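Local coordinates for protein peroxisomal acyl-coenzyme A oxidase 1 (Arabidopsis thaliana, PDB 1W07) that oxidises long- and medium-chain acyl-CoAs to 2-trans-enoyl-CoAs with FAD as cofactor, passing electrons to O2 to give hydrogen peroxide in peroxisomal beta-oxidation, at residues Ile302-Ser307 against Asn332-Leu337; Gln147-Thr152 against Tyr199-Phe204; Gly226-Asn231 against Met237-Leu242. The protein carries 1 engineered substitution. All coordinates share one frame; numbering follows the deposited sequence.

Contact 1. Residues Ile302-Ser307 against Asn332-Leu337; sequences IATRYS and NRLFPL. With FAD (flavin-adenine dinucleotide), chain C.
Leu-334 pushes its forked end against Thr-304, the two side chains crossing at about a right angle. Both of its methyls lie near the threonine hydroxyl, CD1 and CD2 each 3.5 Å from Thr-304 OG1, and CD1 also packs on Ala-303 CB at 4.0 Å. With CG anti to the backbone N (chi1 172°), the leucine reaches across to helix 278-309, where small Ala-303 lets it come close. The hydroxyl of Thr-304 can sit beside carbon because it is hydrogen-bonded to Val-300 O, one turn back. Ser-307 does likewise: its OG bonds to Ala-303 O at 2.6 Å, above the carbonyl plane and on the face opposite Ser-307 N, and also pairs with Gln-330, an FAD-binding residue. Next to Leu-334, Arg-333 turns to the cofactor, its NH1 making weak hydrogen bonds to FAD O2B (3.3 Å) and O3B (3.2 Å), while a salt bridge from NE to Glu-394 probably helps to aim the guanidinium. The axes of 302-307 and 332-337 come within 10.5 Å, their directions 138° apart, an oblique, roughly antiparallel crossing; they belong to helices 278-309 and 328-363, with helix 370-398 packing on Ala-303 and Leu-334 and helix 600-605 on Thr-304.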
loop_
_atom_site.group_PDB
_atom_site.type_symbol
_atom_site.label_atom_id
_atom_site.label_comp_id
_atom_site.label_asym_id
_atom_site.label_seq_id
_atom_site.Cartn_x
_atom_site.Cartn_y
_atom_site.Cartn_z
ATOM N N ILE B 302 -12.017 7.830 -8.739
ATOM C CA ILE B 302 -11.712 8.880 -7.774
ATOM C C ILE B 302 -10.472 9.669 -8.172
ATOM O O ILE B 302 -10.494 10.901 -8.222
ATOM C CB ILE B 302 -11.532 8.282 -6.350
ATOM C CG1 ILE B 302 -12.856 7.635 -5.900
ATOM C CG2 ILE B 302 -11.118 9.376 -5.374
ATOM C CD1 ILE B 302 -12.768 6.790 -4.605
ATOM N N ALA B 303 -9.388 8.962 -8.456
ATOM C CA ALA B 303 -8.151 9.628 -8.818
ATOM C C ALA B 303 -8.279 10.375 -10.135
ATOM O O ALA B 303 -7.727 11.477 -10.271
ATOM C CB ALA B 303 -6.988 8.612 -8.872
ATOM N N THR B 304 -9.022 9.821 -11.098
ATOM C CA THR B 304 -9.192 10.496 -12.391
ATOM C C THR B 304 -9.961 11.810 -12.230
ATOM O O THR B 304 -9.534 12.847 -12.735
ATOM C CB THR B 304 -9.911 9.572 -13.445
ATOM O OG1 THR B 304 -9.115 8.407 -13.684
ATOM C CG2 THR B 304 -10.082 10.301 -14.768
ATOM N N ARG B 305 -11.085 11.785 -11.519
ATOM C CA ARG B 305 -11.846 13.015 -11.338
ATOM C C ARG B 305 -11.043 14.033 -10.538
ATOM O O ARG B 305 -10.940 15.198 -10.930
ATOM C CB ARG B 305 -13.185 12.715 -10.649
ATOM C CG ARG B 305 -14.153 11.911 -11.516
ATOM C CD ARG B 305 -15.436 11.601 -10.765
ATOM N NE ARG B 305 -16.434 10.980 -11.630
ATOM C CZ ARG B 305 -17.514 10.347 -11.196
ATOM N NH1 ARG B 305 -18.361 9.816 -12.066
ATOM N NH2 ARG B 305 -17.741 10.235 -9.897
ATOM N N TYR B 306 -10.455 13.611 -9.419
ATOM C CA TYR B 306 -9.667 14.563 -8.652
ATOM C C TYR B 306 -8.488 15.120 -9.458
ATOM O O TYR B 306 -8.101 16.272 -9.269
ATOM C CB TYR B 306 -9.143 13.928 -7.374
ATOM C CG TYR B 306 -8.397 14.914 -6.511
ATOM C CD1 TYR B 306 -9.071 15.961 -5.874
ATOM C CD2 TYR B 306 -7.016 14.818 -6.338
ATOM C CE1 TYR B 306 -8.385 16.879 -5.084
ATOM C CE2 TYR B 306 -6.324 15.735 -5.553
ATOM C CZ TYR B 306 -7.009 16.757 -4.930
ATOM O OH TYR B 306 -6.319 17.658 -4.153
ATOM N N SER B 307 -7.907 14.307 -10.340
ATOM C CA SER B 307 -6.766 14.749 -11.152
ATOM C C SER B 307 -7.185 15.834 -12.142
ATOM O O SER B 307 -6.375 16.661 -12.551
ATOM C CB SER B 307 -6.158 13.577 -11.925
ATOM O OG SER B 307 -5.543 12.635 -11.056
ATOM N N ASN B 332 0.974 8.425 -16.760
ATOM C CA ASN B 332 1.727 7.172 -16.751
ATOM C C ASN B 332 1.435 6.353 -15.497
ATOM O O ASN B 332 1.630 5.141 -15.479
ATOM C CB ASN B 332 3.227 7.469 -16.835
ATOM C CG ASN B 332 4.065 6.212 -16.998
ATOM O OD1 ASN B 332 3.835 5.418 -17.908
ATOM N ND2 ASN B 332 5.037 6.024 -16.109
ATOM N N ARG B 333 0.963 7.016 -14.448
ATOM C CA ARG B 333 0.646 6.310 -13.204
ATOM C C ARG B 333 -0.838 5.919 -13.141
ATOM O O ARG B 333 -1.195 4.847 -12.632
ATOM C CB ARG B 333 0.999 7.197 -11.999
ATOM C CG ARG B 333 2.504 7.456 -11.836
ATOM C CD ARG B 333 2.775 8.736 -11.042
ATOM N NE ARG B 333 2.357 8.625 -9.652
ATOM C CZ ARG B 333 2.248 9.659 -8.819
ATOM N NH1 ARG B 333 2.520 10.890 -9.236
ATOM N NH2 ARG B 333 1.866 9.465 -7.560
ATOM N N LEU B 334 -1.690 6.781 -13.688
ATOM C CA LEU B 334 -3.137 6.580 -13.656
ATOM C C LEU B 334 -3.744 5.830 -14.833
ATOM O O LEU B 334 -4.538 4.916 -14.637
ATOM C CB LEU B 334 -3.820 7.948 -13.530
ATOM C CG LEU B 334 -5.353 8.010 -13.661
ATOM C CD1 LEU B 334 -6.016 7.317 -12.483
ATOM C CD2 LEU B 334 -5.773 9.469 -13.725
ATOM N N PHE B 335 -3.378 6.226 -16.055
ATOM C CA PHE B 335 -3.941 5.595 -17.243
ATOM C C PHE B 335 -3.703 4.087 -17.347
ATOM O O PHE B 335 -4.564 3.364 -17.843
ATOM C CB PHE B 335 -3.453 6.324 -18.499
ATOM C CG PHE B 335 -4.020 7.722 -18.646
ATOM C CD1 PHE B 335 -3.628 8.521 -19.719
ATOM C CD2 PHE B 335 -4.936 8.240 -17.727
ATOM C CE1 PHE B 335 -4.135 9.808 -19.875
ATOM C CE2 PHE B 335 -5.457 9.541 -17.874
ATOM C CZ PHE B 335 -5.048 10.321 -18.957
ATOM N N PRO B 336 -2.539 3.595 -16.892
ATOM C CA PRO B 336 -2.330 2.144 -16.966
ATOM C C PRO B 336 -3.338 1.458 -16.027
ATOM O O PRO B 336 -3.809 0.354 -16.309
ATOM C CB PRO B 336 -0.878 1.988 -16.508
ATOM C CG PRO B 336 -0.233 3.264 -17.028
ATOM C CD PRO B 336 -1.271 4.297 -16.633
ATOM N N LEU B 337 -3.694 2.114 -14.920
ATOM C CA LEU B 337 -4.672 1.534 -13.982
ATOM C C LEU B 337 -6.090 1.587 -14.557
ATOM O O LEU B 337 -6.917 0.691 -14.322
ATOM C CB LEU B 337 -4.623 2.275 -12.652
ATOM C CG LEU B 337 -3.268 2.224 -11.915
ATOM C CD1 LEU B 337 -3.424 2.943 -10.593
ATOM C CD2 LEU B 337 -2.826 0.778 -11.707
HETATM P PA FAD C . 0.010 18.075 -5.290
HETATM O O1A FAD C . 1.289 18.810 -5.415
HETATM O O2A FAD C . -1.257 18.801 -5.534
HETATM O O5B FAD C . 0.081 16.772 -6.232
HETATM C C5B FAD C . -1.074 15.969 -6.491
HETATM C C4B FAD C . -0.799 15.031 -7.671
HETATM O O4B FAD C . -0.346 15.861 -8.761
HETATM C C3B FAD C . 0.354 14.075 -7.349
HETATM O O3B FAD C . 0.243 12.899 -8.155
HETATM C C2B FAD C . 1.571 14.900 -7.763
HETATM O O2B FAD C . 2.646 14.027 -8.118
HETATM C C1B FAD C . 1.021 15.523 -9.050
HETATM N N9A FAD C . 1.776 16.739 -9.421
HETATM C C8A FAD C . 1.679 17.931 -8.828
HETATM N N7A FAD C . 2.484 18.801 -9.432
HETATM C C5A FAD C . 3.093 18.161 -10.427
HETATM C C6A FAD C . 4.019 18.554 -11.384
HETATM N N6A FAD C . 4.444 19.812 -11.440
HETATM N N1A FAD C . 4.463 17.607 -12.315
HETATM C C2A FAD C . 3.964 16.299 -12.264
HETATM N N3A FAD C . 3.085 15.962 -11.334
HETATM C C4A FAD C . 2.645 16.849 -10.427
HETATM N N1 FAD C . 1.759 21.437 5.543
HETATM C C2 FAD C . 2.118 22.482 6.404
HETATM O O2 FAD C . 2.170 23.634 5.985
HETATM N N3 FAD C . 2.365 22.196 7.754
HETATM C C4 FAD C . 2.240 20.886 8.235
HETATM O O4 FAD C . 2.453 20.647 9.422
HETATM C C4X FAD C . 1.881 19.857 7.372
HETATM N N5 FAD C . 1.691 18.555 7.857
HETATM C C5X FAD C . 1.297 17.518 7.002
HETATM C C6 FAD C . 0.982 16.265 7.518
HETATM C C7 FAD C . 0.441 15.284 6.688
HETATM C C7M FAD C . 0.057 13.931 7.291
HETATM C C8 FAD C . 0.226 15.554 5.336
HETATM C C8M FAD C . -0.409 14.517 4.404
HETATM C C9 FAD C . 0.561 16.803 4.821
HETATM C C9A FAD C . 1.096 17.791 5.647
HETATM N N10 FAD C . 1.338 19.080 5.153
HETATM C C10 FAD C . 1.647 20.129 6.029
HETATM C "C1'" FAD C . 1.183 19.375 3.708
HETATM C "C2'" FAD C . 2.393 18.799 2.961
HETATM O "O2'" FAD C . 3.598 19.279 3.565
HETATM C "C3'" FAD C . 2.431 19.121 1.464
HETATM O "O3'" FAD C . 2.387 20.537 1.268
HETATM C "C4'" FAD C . 1.279 18.471 0.694
HETATM O "O4'" FAD C . 1.043 17.135 1.144
HETATM C "C5'" FAD C . 1.603 18.451 -0.799
HETATM O "O5'" FAD C . 0.655 17.631 -1.482
HETATM P P FAD C . -0.398 18.266 -2.517
HETATM O O1P FAD C . -1.753 17.930 -2.029
HETATM O O2P FAD C . -0.055 19.687 -2.747
HETATM O O3P FAD C . -0.079 17.398 -3.834
#

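Contact 2. Residues Gln147-Thr152 against Tyr199-Phe204; sequences QGLETT and YGIHGF
Residues 147-152 leave a short 3-10 turn at Gln-147 and Gly-148 and run on as an irregular loop that enters strand 152-156 at Thr-152, while 199-204 is part of strand 197-207; the closest pair of CA atoms is that of Gln-147 and Ile-201, 6.5 Å apart. Near the beginning of strand 197-207, Gly-200 has a positive phi (94°), a conformation that suits glycine because a CB there would press on the preceding carbonyl oxygen. Ile-201 carries the contact. Its CG1 arm is anti to its own carbonyl carbon (chi1 -50°) and delivers CD1 to the loop, 3.7 Å from Leu-149 CB, while the other branch, CG2, lies 3.9 Å from Leu-149 CD1. The two branched chains cross nearly perpendicularly, and a beta-branched residue suits the place because both of its arms find leucine carbon. Gln-147 folds back at chi2 (-56°), bringing its amide alongside the same isoleucine, the two chains lying aslant, with NE2 4.1 Å from Ile-201 CG1. This amide lies at the exposed margin, whereas Leu-149 is buried. On the strand, His-202 ND1 donates to Gly-200 O at 3.1 Å, with the acceptor close to the ring plane. Arg-191 of strand 185-194 holds the loop, its NH1 hydrogen-bonded to both Gln-147 O and Leu-149 O. The contact therefore packs a loop on strand 197-207 in the beta-rich middle domain of the acyl-CoA dehydrogenase fold, close to the FAD site: Leu-149 lies about 4 Å, side chain to side chain, from the FAD-binding Gln-137.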
loop_
_atom_site.group_PDB
_atom_site.type_symbol
_atom_site.label_atom_id
_atom_site.label_comp_id
_atom_site.label_asym_id
_atom_site.label_seq_id
_atom_site.Cartn_x
_atom_site.Cartn_y
_atom_site.Cartn_z
ATOM N N GLN B 147 -4.163 -28.914 3.793
ATOM C CA GLN B 147 -3.884 -30.303 4.152
ATOM C C GLN B 147 -3.181 -30.418 5.493
ATOM O O GLN B 147 -3.037 -31.518 6.033
ATOM C CB GLN B 147 -3.055 -30.977 3.060
ATOM C CG GLN B 147 -3.781 -31.060 1.720
ATOM C CD GLN B 147 -5.119 -31.774 1.830
ATOM O OE1 GLN B 147 -5.180 -32.930 2.245
ATOM N NE2 GLN B 147 -6.197 -31.085 1.460
ATOM N N GLY B 148 -2.761 -29.280 6.043
ATOM C CA GLY B 148 -2.088 -29.276 7.334
ATOM C C GLY B 148 -3.004 -28.972 8.511
ATOM O O GLY B 148 -2.526 -28.904 9.641
ATOM N N LEU B 149 -4.303 -28.784 8.263
ATOM C CA LEU B 149 -5.252 -28.502 9.347
ATOM C C LEU B 149 -5.079 -29.531 10.458
ATOM O O LEU B 149 -4.865 -30.713 10.169
ATOM C CB LEU B 149 -6.700 -28.547 8.844
ATOM C CG LEU B 149 -7.075 -27.497 7.797
ATOM C CD1 LEU B 149 -8.564 -27.598 7.486
ATOM C CD2 LEU B 149 -6.704 -26.105 8.314
ATOM N N GLU B 150 -5.181 -29.073 11.709
ATOM C CA GLU B 150 -5.012 -29.917 12.896
ATOM C C GLU B 150 -6.326 -30.356 13.539
ATOM O O GLU B 150 -6.359 -31.347 14.268
ATOM C CB GLU B 150 -4.181 -29.182 13.960
ATOM C CG GLU B 150 -2.823 -28.702 13.483
ATOM C CD GLU B 150 -2.037 -27.990 14.563
ATOM O OE1 GLU B 150 -1.699 -28.633 15.584
ATOM O OE2 GLU B 150 -1.757 -26.783 14.399
ATOM N N THR B 151 -7.404 -29.619 13.296
ATOM C CA THR B 151 -8.684 -29.992 13.890
ATOM C C THR B 151 -9.040 -31.413 13.450
ATOM O O THR B 151 -8.858 -31.783 12.290
ATOM C CB THR B 151 -9.798 -28.998 13.482
ATOM O OG1 THR B 151 -9.434 -27.688 13.933
ATOM C CG2 THR B 151 -11.147 -29.394 14.128
ATOM N N THR B 152 -9.527 -32.220 14.383
ATOM C CA THR B 152 -9.877 -33.591 14.054
ATOM C C THR B 152 -11.358 -33.888 14.189
ATOM O O THR B 152 -12.062 -33.244 14.960
ATOM C CB THR B 152 -9.102 -34.590 14.942
ATOM O OG1 THR B 152 -9.381 -34.317 16.315
ATOM C CG2 THR B 152 -7.626 -34.458 14.720
ATOM N N TYR B 199 -8.121 -39.989 7.066
ATOM C CA TYR B 199 -8.505 -39.950 5.657
ATOM C C TYR B 199 -8.468 -38.566 5.012
ATOM O O TYR B 199 -9.020 -38.362 3.929
ATOM C CB TYR B 199 -9.902 -40.552 5.474
ATOM C CG TYR B 199 -9.942 -42.054 5.630
ATOM C CD1 TYR B 199 -10.094 -42.646 6.885
ATOM C CD2 TYR B 199 -9.803 -42.887 4.523
ATOM C CE1 TYR B 199 -10.110 -44.037 7.029
ATOM C CE2 TYR B 199 -9.815 -44.273 4.654
ATOM C CZ TYR B 199 -9.969 -44.840 5.906
ATOM O OH TYR B 199 -9.987 -46.211 6.034
ATOM N N GLY B 200 -7.824 -37.611 5.669
ATOM C CA GLY B 200 -7.739 -36.281 5.097
ATOM C C GLY B 200 -8.806 -35.293 5.533
ATOM O O GLY B 200 -9.691 -35.603 6.335
ATOM N N ILE B 201 -8.721 -34.093 4.972
ATOM C CA ILE B 201 -9.633 -33.006 5.292
ATOM C C ILE B 201 -11.018 -33.167 4.677
ATOM O O ILE B 201 -11.155 -33.366 3.473
ATOM C CB ILE B 201 -9.051 -31.651 4.814
ATOM C CG1 ILE B 201 -7.606 -31.498 5.304
ATOM C CG2 ILE B 201 -9.937 -30.511 5.293
ATOM C CD1 ILE B 201 -7.450 -31.510 6.795
ATOM N N HIS B 202 -12.041 -33.070 5.520
ATOM C CA HIS B 202 -13.431 -33.174 5.096
ATOM C C HIS B 202 -14.258 -32.081 5.761
ATOM O O HIS B 202 -13.824 -31.474 6.741
ATOM C CB HIS B 202 -14.011 -34.541 5.471
ATOM C CG HIS B 202 -13.549 -35.660 4.591
ATOM N ND1 HIS B 202 -12.293 -36.217 4.690
ATOM C CD2 HIS B 202 -14.160 -36.290 3.559
ATOM C CE1 HIS B 202 -12.148 -37.141 3.756
ATOM N NE2 HIS B 202 -13.267 -37.204 3.054
ATOM N N GLY B 203 -15.453 -31.849 5.223
ATOM C CA GLY B 203 -16.343 -30.836 5.766
ATOM C C GLY B 203 -17.427 -31.434 6.650
ATOM O O GLY B 203 -18.044 -32.443 6.300
ATOM N N PHE B 204 -17.661 -30.794 7.794
ATOM C CA PHE B 204 -18.651 -31.238 8.765
ATOM C C PHE B 204 -19.510 -30.059 9.236
ATOM O O PHE B 204 -18.993 -28.980 9.516
ATOM C CB PHE B 204 -17.944 -31.849 9.982
ATOM C CG PHE B 204 -17.044 -33.010 9.652
ATOM C CD1 PHE B 204 -17.481 -34.321 9.837
ATOM C CD2 PHE B 204 -15.760 -32.795 9.143
ATOM C CE1 PHE B 204 -16.653 -35.401 9.523
ATOM C CE2 PHE B 204 -14.927 -33.868 8.826
ATOM C CZ PHE B 204 -15.376 -35.177 9.017
#

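Contact 3. Residues Gly226-Asn231 against Met237-Leu242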
loop_
_atom_site.group_PDB
_atom_site.type_symbol
_atom_site.label_atom_id
_atom_site.label_comp_id
_atom_site.label_asym_id
_atom_site.label_seq_id
_atom_site.Cartn_x
_atom_site.Cartn_y
_atom_site.Cartn_z
ATOM N N GLY B 226 -10.272 -9.769 16.691
ATOM C CA GLY B 226 -9.684 -8.456 16.886
ATOM C C GLY B 226 -9.815 -7.460 15.747
ATOM O O GLY B 226 -10.274 -7.784 14.653
ATOM N N THR B 227 -9.392 -6.229 16.021
ATOM C CA THR B 227 -9.468 -5.144 15.058
ATOM C C THR B 227 -8.488 -5.339 13.911
ATOM O O THR B 227 -7.344 -5.756 14.102
ATOM C CB THR B 227 -9.220 -3.775 15.747
ATOM O OG1 THR B 227 -10.227 -3.570 16.737
ATOM C CG2 THR B 227 -9.284 -2.633 14.734
ATOM N N LYS B 228 -8.945 -5.023 12.707
ATOM C CA LYS B 228 -8.137 -5.192 11.514
ATOM C C LYS B 228 -7.736 -3.868 10.877
ATOM O O LYS B 228 -8.228 -2.801 11.230
ATOM C CB LYS B 228 -8.915 -6.045 10.503
ATOM C CG LYS B 228 -9.074 -7.515 10.947
ATOM C CD LYS B 228 -10.445 -8.112 10.633
ATOM C CE LYS B 228 -11.553 -7.380 11.365
ATOM N NZ LYS B 228 -12.849 -8.086 11.210
ATOM N N MET B 229 -6.822 -3.959 9.929
ATOM C CA MET B 229 -6.320 -2.816 9.195
ATOM C C MET B 229 -7.405 -1.869 8.671
ATOM O O MET B 229 -8.364 -2.292 8.021
ATOM C CB MET B 229 -5.487 -3.350 8.027
ATOM C CG MET B 229 -5.040 -2.322 7.020
ATOM S SD MET B 229 -4.015 -3.062 5.731
ATOM C CE MET B 229 -3.771 -1.609 4.699
ATOM N N GLY B 230 -7.231 -0.582 8.960
ATOM C CA GLY B 230 -8.144 0.436 8.467
ATOM C C GLY B 230 -9.330 0.841 9.320
ATOM O O GLY B 230 -9.816 0.065 10.140
ATOM N N ASN B 231 -9.789 2.075 9.131
ATOM C CA ASN B 231 -10.955 2.582 9.850
ATOM C C ASN B 231 -12.189 2.108 9.095
ATOM O O ASN B 231 -12.378 2.461 7.937
ATOM C CB ASN B 231 -10.933 4.103 9.885
ATOM C CG ASN B 231 -9.811 4.636 10.727
ATOM O OD1 ASN B 231 -9.738 4.362 11.923
ATOM N ND2 ASN B 231 -8.922 5.400 10.111
ATOM N N MET B 237 -17.022 -6.779 9.932
ATOM C CA MET B 237 -17.082 -8.232 9.823
ATOM C C MET B 237 -16.593 -8.850 11.121
ATOM O O MET B 237 -15.581 -8.421 11.683
ATOM C CB MET B 237 -16.195 -8.723 8.668
ATOM C CG MET B 237 -16.126 -10.254 8.466
ATOM S SD MET B 237 -17.635 -10.951 7.711
ATOM C CE MET B 237 -17.444 -10.490 5.971
ATOM N N ASP B 238 -17.321 -9.847 11.609
ATOM C CA ASP B 238 -16.911 -10.520 12.830
ATOM C C ASP B 238 -16.077 -11.755 12.508
ATOM O O ASP B 238 -16.580 -12.880 12.552
ATOM C CB ASP B 238 -18.129 -10.921 13.679
ATOM C CG ASP B 238 -19.152 -11.714 12.897
ATOM O OD1 ASP B 238 -19.670 -12.710 13.446
ATOM O OD2 ASP B 238 -19.457 -11.340 11.739
ATOM N N ASN B 239 -14.806 -11.538 12.162
ATOM C CA ASN B 239 -13.912 -12.657 11.877
ATOM C C ASN B 239 -13.596 -13.264 13.229
ATOM O O ASN B 239 -13.269 -12.549 14.186
ATOM C CB ASN B 239 -12.633 -12.182 11.177
ATOM C CG ASN B 239 -12.907 -11.633 9.793
ATOM O OD1 ASN B 239 -13.011 -10.425 9.604
ATOM N ND2 ASN B 239 -13.060 -12.529 8.819
ATOM N N GLY B 240 -13.704 -14.579 13.340
ATOM C CA GLY B 240 -13.480 -15.139 14.651
ATOM C C GLY B 240 -12.597 -16.339 14.805
ATOM O O GLY B 240 -11.935 -16.795 13.872
ATOM N N PHE B 241 -12.559 -16.828 16.034
ATOM C CA PHE B 241 -11.783 -18.012 16.326
ATOM C C PHE B 241 -12.785 -19.026 16.851
ATOM O O PHE B 241 -13.907 -18.670 17.213
ATOM C CB PHE B 241 -10.683 -17.696 17.344
ATOM C CG PHE B 241 -11.190 -17.138 18.635
ATOM C CD1 PHE B 241 -11.723 -17.973 19.614
ATOM C CD2 PHE B 241 -11.113 -15.769 18.885
ATOM C CE1 PHE B 241 -12.171 -17.444 20.838
ATOM C CE2 PHE B 241 -11.553 -15.236 20.090
ATOM C CZ PHE B 241 -12.086 -16.085 21.073
ATOM N N LEU B 242 -12.394 -20.291 16.871
ATOM C CA LEU B 242 -13.298 -21.339 17.327
ATOM C C LEU B 242 -12.513 -22.558 17.754
ATOM O O LEU B 242 -11.663 -23.044 17.012
ATOM C CB LEU B 242 -14.262 -21.724 16.202
ATOM C CG LEU B 242 -15.190 -22.938 16.398
ATOM C CD1 LEU B 242 -16.089 -22.721 17.600
ATOM C CD2 LEU B 242 -16.029 -23.133 15.145
HETATM O O HOH W 1 -12.300 -9.545 13.736
#
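Segment 226-231 is irregular and 237-242 becomes strand only from Gly-240; Lys-228 spans between them to Asn-239. Bent at chi2 (140°) and chi3 (-62°), it sets its ammonium beside Asn-239, where NZ donates to Asn-239 OD1 at 2.8 Å, in the carbonyl plane and on a lone pair. Tyr-234 O accepts a second hydrogen bond from NZ; Met-237 O lies 2.8 Å from Lys-228 NZ; the presumably charged ammonium is thus buried among oxygens. A water joins the group: it accepts from Lys-228 NZ at 3.0 Å and lies 2.8 Å from Gly-226 O and 3.2 Å from Asn-239 O. Lysine suits the spot because its chain is long and its tip offers several N-H groups. The segments lie on the connection between strands 220-224 and 240-244, which are neighbours in a three-stranded antiparallel sheet of the middle domain, and Asn-239 borders the FAD pocket. Asparagine serves there because its two ends do different work: OD1 takes the lysine, while ND2 donates to Trp-175 O, fixing the rotation of the amide. The positive phi of Gly-226 (119°) suits glycine, as a CB would crowd the preceding carbonyl. The loop also meets the second subunit: Lys-228 packs on Tyr-404 of that subunit, and Thr-227 OG1 is hydrogen-bonded to Asp-636 of the second subunit.

How the contacts relate
Followed from the N terminus, the three contacts come in series, and none encloses or crosses another. Contact 2 closes first, bringing the loop ahead of strand 152-156 against strand 197-207 after a 46-residue excursion rich in strand. Contact 3 then closes a short loop of only five intervening residues in the same middle domain; its nearest atoms are about 6 Å from those of contact 2. Contact 1 comes last, closing a 24-residue loop between two long helices of the C-alpha1 region, its centre about 46 Å from that of contact 2. Contacts 1 and 3 both reach the second subunit; contact 1 meets a FAD also hydrogen-bonded to residues of that subunit, and Asn-239 of contact 3 touches a FAD.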